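Local coordinates for protein NAD_Gly3P_dh, NAD-dependent glycerol-3-phosphate dehydrogenase (PDB 5OCM) that binds NADP+ and, as an imine reductase of the 3-hydroxyisobutyrate dehydrogenase-related family, probably uses the reduced cofactor to convert imines to amines, at residues Ile235-Ile246 against Pro259-Leu270. Residues are numbered along the deposited sequence; the frame is centred on the assembly and turned at random.
Sequences IDTHVATVDHLI and PRLVRTLADRAL. With 9RH (2,2,2-trifluoromethyl acetophenone hydrate), chain H.
Asp243 and Arg263 join the two arms of an antiparallel helical hairpin in the C-terminal helical domain, where residues 235-246 and 259-270, on helices 235-252 and 257-271, pack with their axes 9.5 Å apart at closest approach. The pair illustrates how a salt bridge can satisfy both carboxylate oxygens at once. Arg263 approaches side-on, NE giving its hydrogen to Asp243 OD1 at 2.9 Å and NH2 to Asp243 OD2 at 2.7 Å. Both oxygens are met on their syn sides, yet the grip is twisted, the carboxylate and guanidinium planes standing 48° apart. With CG anti to the backbone N and a bend at chi2 (38°), the arginine chain settles as a knob among Val239, Val242, Asp243 and Ile246. Its third nitrogen, NH1, lies beside Asp267 in a weak, less certain bond that would extend the pair into a network. Shortening this side chain to an alanine would probably leave the Asp243 carboxylate without its cationic mate and open a gap beside Val239, where the outer chain lay. Apolar contacts fill the rest of the seam: Val239 CG2 rests on Ala266 CB at 3.6 Å, and Pro259 CB wedges between Leu245 CD2 and Ile246 CG1. The first helix also lines the pocket of the bound trifluoroacetophenone hydrate. There Thr241 OG1 passes its hydrogen to His238 O and accepts one from ligand O2, while His238 ND1 is hydrogen-bonded to Trp178 of the second subunit. Ligand O1 sits over the centre of the His238 ring, 3.1 Å above its plane.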
loop_
_atom_site.group_PDB
_atom_site.type_symbol
_atom_site.label_atom_id
_atom_site.label_comp_id
_atom_site.label_asym_id
_atom_site.label_seq_id
_atom_site.Cartn_x
_atom_site.Cartn_y
_atom_site.Cartn_z
ATOM N N ILE A 235 6.368 17.346 -5.955
ATOM C CA ILE A 235 7.118 16.896 -4.790
ATOM C C ILE A 235 7.131 17.970 -3.670
ATOM O O ILE A 235 7.031 17.643 -2.478
ATOM C CB ILE A 235 8.501 16.425 -5.169
ATOM C CG1 ILE A 235 8.360 15.097 -5.942
ATOM C CG2 ILE A 235 9.364 16.181 -3.927
ATOM C CD1 ILE A 235 9.687 14.624 -6.559
ATOM N N ASP A 236 7.218 19.253 -4.047
ATOM C CA ASP A 236 7.152 20.306 -3.016
ATOM C C ASP A 236 5.839 20.239 -2.236
ATOM O O ASP A 236 5.834 20.370 -0.997
ATOM C CB ASP A 236 7.261 21.721 -3.655
ATOM C CG ASP A 236 8.661 22.058 -4.139
ATOM O OD1 ASP A 236 9.646 21.668 -3.476
ATOM O OD2 ASP A 236 8.730 22.767 -5.161
ATOM N N THR A 237 4.748 20.002 -2.930
ATOM C CA THR A 237 3.440 19.899 -2.277
ATOM C C THR A 237 3.393 18.644 -1.362
ATOM O O THR A 237 2.924 18.716 -0.198
ATOM C CB THR A 237 2.324 19.879 -3.328
ATOM O OG1 THR A 237 2.341 21.117 -4.011
ATOM C CG2 THR A 237 0.989 19.668 -2.765
ATOM N N HIS A 238 3.890 17.527 -1.878
ATOM C CA HIS A 238 4.056 16.342 -1.048
ATOM C C HIS A 238 4.818 16.616 0.265
ATOM O O HIS A 238 4.385 16.209 1.353
ATOM C CB HIS A 238 4.766 15.177 -1.812
ATOM C CG HIS A 238 3.879 14.414 -2.764
ATOM N ND1 HIS A 238 3.192 13.276 -2.377
ATOM C CD2 HIS A 238 3.637 14.558 -4.092
ATOM C CE1 HIS A 238 2.566 12.776 -3.438
ATOM N NE2 HIS A 238 2.818 13.525 -4.488
ATOM N N VAL A 239 5.989 17.240 0.166
ATOM C CA VAL A 239 6.866 17.376 1.330
ATOM C C VAL A 239 6.210 18.286 2.387
ATOM O O VAL A 239 6.423 18.046 3.601
ATOM C CB VAL A 239 8.300 17.863 0.986
ATOM C CG1 VAL A 239 9.062 18.363 2.141
ATOM C CG2 VAL A 239 9.070 16.797 0.140
ATOM N N ALA A 240 5.405 19.243 1.965
ATOM C CA ALA A 240 4.670 20.037 2.959
ATOM C C ALA A 240 3.747 19.152 3.801
ATOM O O ALA A 240 3.650 19.353 5.015
ATOM C CB ALA A 240 3.883 21.192 2.307
ATOM N N THR A 241 3.082 18.171 3.165
ATOM C CA THR A 241 2.236 17.213 3.930
ATOM C C THR A 241 3.052 16.194 4.701
ATOM O O THR A 241 2.596 15.753 5.751
ATOM C CB THR A 241 1.140 16.533 3.063
ATOM O OG1 THR A 241 1.705 16.069 1.818
ATOM C CG2 THR A 241 0.050 17.508 2.755
ATOM N N VAL A 242 4.241 15.811 4.220
ATOM C CA VAL A 242 5.094 14.940 5.006
ATOM C C VAL A 242 5.408 15.635 6.329
ATOM O O VAL A 242 5.376 15.002 7.415
ATOM C CB VAL A 242 6.395 14.543 4.300
ATOM C CG1 VAL A 242 7.255 13.685 5.212
ATOM C CG2 VAL A 242 6.078 13.794 2.977
ATOM N N ASP A 243 5.694 16.939 6.261
ATOM C CA ASP A 243 5.929 17.688 7.510
ATOM C C ASP A 243 4.720 17.729 8.422
ATOM O O ASP A 243 4.899 17.674 9.653
ATOM C CB ASP A 243 6.431 19.102 7.212
ATOM C CG ASP A 243 7.896 19.092 6.789
ATOM O OD1 ASP A 243 8.636 18.047 6.926
ATOM O OD2 ASP A 243 8.385 20.171 6.436
ATOM N N HIS A 244 3.528 17.853 7.875
ATOM C CA HIS A 244 2.331 17.810 8.718
ATOM C C HIS A 244 2.274 16.465 9.465
ATOM O O HIS A 244 1.938 16.424 10.649
ATOM C CB HIS A 244 1.041 18.022 7.920
ATOM C CG HIS A 244 0.980 19.338 7.237
ATOM N ND1 HIS A 244 0.345 19.541 6.034
ATOM C CD2 HIS A 244 1.486 20.535 7.603
ATOM C CE1 HIS A 244 0.472 20.818 5.685
ATOM N NE2 HIS A 244 1.146 21.440 6.626
ATOM N N LEU A 245 2.575 15.363 8.749
ATOM C CA LEU A 245 2.556 14.042 9.405
ATOM C C LEU A 245 3.605 13.948 10.511
ATOM O O LEU A 245 3.315 13.444 11.583
ATOM C CB LEU A 245 2.732 12.912 8.363
ATOM C CG LEU A 245 2.869 11.493 8.908
ATOM C CD1 LEU A 245 1.693 11.110 9.801
ATOM C CD2 LEU A 245 3.020 10.539 7.735
ATOM N N ILE A 246 4.804 14.458 10.252
ATOM C CA ILE A 246 5.851 14.477 11.281
ATOM C C ILE A 246 5.387 15.292 12.484
ATOM O O ILE A 246 5.473 14.806 13.627
ATOM C CB ILE A 246 7.172 15.019 10.714
ATOM C CG1 ILE A 246 7.730 13.980 9.727
ATOM C CG2 ILE A 246 8.168 15.233 11.857
ATOM C CD1 ILE A 246 8.908 14.459 8.896
ATOM N N PRO A 259 7.888 8.583 8.570
ATOM C CA PRO A 259 7.834 9.786 7.776
ATOM C C PRO A 259 9.180 10.525 7.751
ATOM O O PRO A 259 9.424 11.247 6.812
ATOM C CB PRO A 259 6.743 10.643 8.460
ATOM C CG PRO A 259 6.703 10.115 9.837
ATOM C CD PRO A 259 6.982 8.644 9.708
ATOM N N ARG A 260 10.036 10.359 8.748
ATOM C CA ARG A 260 11.376 10.923 8.660
ATOM C C ARG A 260 12.193 10.349 7.506
ATOM O O ARG A 260 12.870 11.110 6.820
ATOM C CB ARG A 260 12.174 10.833 9.954
ATOM C CG ARG A 260 11.604 11.923 10.906
ATOM C CD ARG A 260 12.383 12.183 12.197
ATOM N NE ARG A 260 12.310 11.072 13.147
ATOM C CZ ARG A 260 13.208 10.101 13.322
ATOM N NH1 ARG A 260 12.988 9.204 14.253
ATOM N NH2 ARG A 260 14.375 10.025 12.625
ATOM N N LEU A 261 12.080 9.042 7.264
ATOM C CA LEU A 261 12.759 8.459 6.087
ATOM C C LEU A 261 12.119 8.951 4.784
ATOM O O LEU A 261 12.828 9.243 3.810
ATOM C CB LEU A 261 12.835 6.928 6.131
ATOM C CG LEU A 261 13.546 6.259 4.945
ATOM C CD1 LEU A 261 14.989 6.784 4.747
ATOM C CD2 LEU A 261 13.561 4.760 5.079
ATOM N N VAL A 262 10.788 9.086 4.773
ATOM C CA VAL A 262 10.069 9.637 3.598
ATOM C C VAL A 262 10.634 11.039 3.293
ATOM O O VAL A 262 10.938 11.355 2.121
ATOM C CB VAL A 262 8.544 9.675 3.830
ATOM C CG1 VAL A 262 7.814 10.456 2.738
ATOM C CG2 VAL A 262 7.988 8.239 3.977
ATOM N N ARG A 263 10.767 11.857 4.331
ATOM C CA ARG A 263 11.290 13.237 4.176
ATOM C C ARG A 263 12.746 13.237 3.705
ATOM O O ARG A 263 13.092 13.975 2.775
ATOM C CB ARG A 263 11.117 13.980 5.526
ATOM C CG ARG A 263 11.421 15.430 5.626
ATOM C CD ARG A 263 11.053 16.297 4.485
ATOM N NE ARG A 263 10.756 17.687 5.011
ATOM C CZ ARG A 263 11.049 18.836 4.358
ATOM N NH1 ARG A 263 11.637 18.821 3.158
ATOM N NH2 ARG A 263 10.625 19.963 4.867
ATOM N N THR A 264 13.572 12.378 4.282
ATOM C CA THR A 264 14.978 12.258 3.891
ATOM C C THR A 264 15.108 11.925 2.422
ATOM O O THR A 264 15.941 12.501 1.703
ATOM C CB THR A 264 15.672 11.184 4.752
ATOM O OG1 THR A 264 15.708 11.694 6.089
ATOM C CG2 THR A 264 17.054 10.822 4.280
ATOM N N LEU A 265 14.327 10.958 1.965
ATOM C CA LEU A 265 14.431 10.538 0.569
ATOM C C LEU A 265 13.927 11.649 -0.333
ATOM O O LEU A 265 14.575 11.936 -1.369
ATOM C CB LEU A 265 13.636 9.247 0.348
ATOM C CG LEU A 265 14.221 7.974 0.937
ATOM C CD1 LEU A 265 13.176 6.838 1.020
ATOM C CD2 LEU A 265 15.415 7.447 0.174
ATOM N N ALA A 266 12.798 12.274 0.012
ATOM C CA ALA A 266 12.289 13.348 -0.787
ATOM C C ALA A 266 13.278 14.574 -0.830
ATOM O O ALA A 266 13.414 15.245 -1.844
ATOM C CB ALA A 266 10.936 13.787 -0.310
ATOM N N ASP A 267 13.957 14.825 0.265
ATOM C CA ASP A 267 14.969 15.902 0.334
ATOM C C ASP A 267 16.106 15.705 -0.654
ATOM O O ASP A 267 16.661 16.698 -1.122
ATOM C CB ASP A 267 15.578 16.018 1.762
ATOM C CG ASP A 267 14.684 16.736 2.715
ATOM O OD1 ASP A 267 13.706 17.421 2.298
ATOM O OD2 ASP A 267 14.978 16.589 3.910
ATOM N N ARG A 268 16.425 14.468 -1.014
ATOM C CA ARG A 268 17.403 14.209 -2.049
ATOM C C ARG A 268 16.904 14.672 -3.418
ATOM O O ARG A 268 17.685 15.247 -4.207
ATOM C CB ARG A 268 17.820 12.760 -2.105
ATOM C CG ARG A 268 18.467 12.303 -0.818
ATOM C CD ARG A 268 18.821 10.870 -0.836
ATOM N NE ARG A 268 19.152 10.435 0.518
ATOM C CZ ARG A 268 19.340 9.178 0.878
ATOM N NH1 ARG A 268 19.640 8.894 2.144
ATOM N NH2 ARG A 268 19.206 8.173 -0.007
ATOM N N ALA A 269 15.611 14.491 -3.688
ATOM C CA ALA A 269 15.044 14.980 -4.929
ATOM C C ALA A 269 15.049 16.513 -4.918
ATOM O O ALA A 269 15.335 17.157 -5.911
ATOM C CB ALA A 269 13.624 14.462 -5.107
ATOM N N LEU A 270 14.690 17.079 -3.781
ATOM C CA LEU A 270 14.690 18.544 -3.643
ATOM C C LEU A 270 16.082 19.142 -3.860
ATOM O O LEU A 270 16.206 20.144 -4.551
ATOM C CB LEU A 270 14.173 18.962 -2.261
ATOM C CG LEU A 270 12.715 18.620 -2.009
ATOM C CD1 LEU A 270 12.358 19.121 -0.618
ATOM C CD2 LEU A 270 11.813 19.169 -3.015
HETATM O O1 9RH H . 0.944 15.507 -1.977
HETATM C C1 9RH H . -0.259 15.292 -1.204
HETATM O O2 9RH H . -0.019 14.695 0.046
HETATM C C2 9RH H . -1.278 14.443 -1.960
HETATM C C3 9RH H . -0.998 14.012 -3.243
HETATM C C4 9RH H . -1.857 13.133 -3.891
HETATM C C5 9RH H . -3.011 12.708 -3.278
HETATM C C6 9RH H . -3.314 13.158 -2.002
HETATM C C7 9RH H . -2.441 14.015 -1.344
HETATM C C8 9RH H . -0.817 16.669 -1.001
HETATM F F1 9RH H . 0.112 17.461 -0.439
HETATM F F2 9RH H . -1.943 16.655 -0.234
HETATM F F3 9RH H . -1.132 17.136 -2.197
#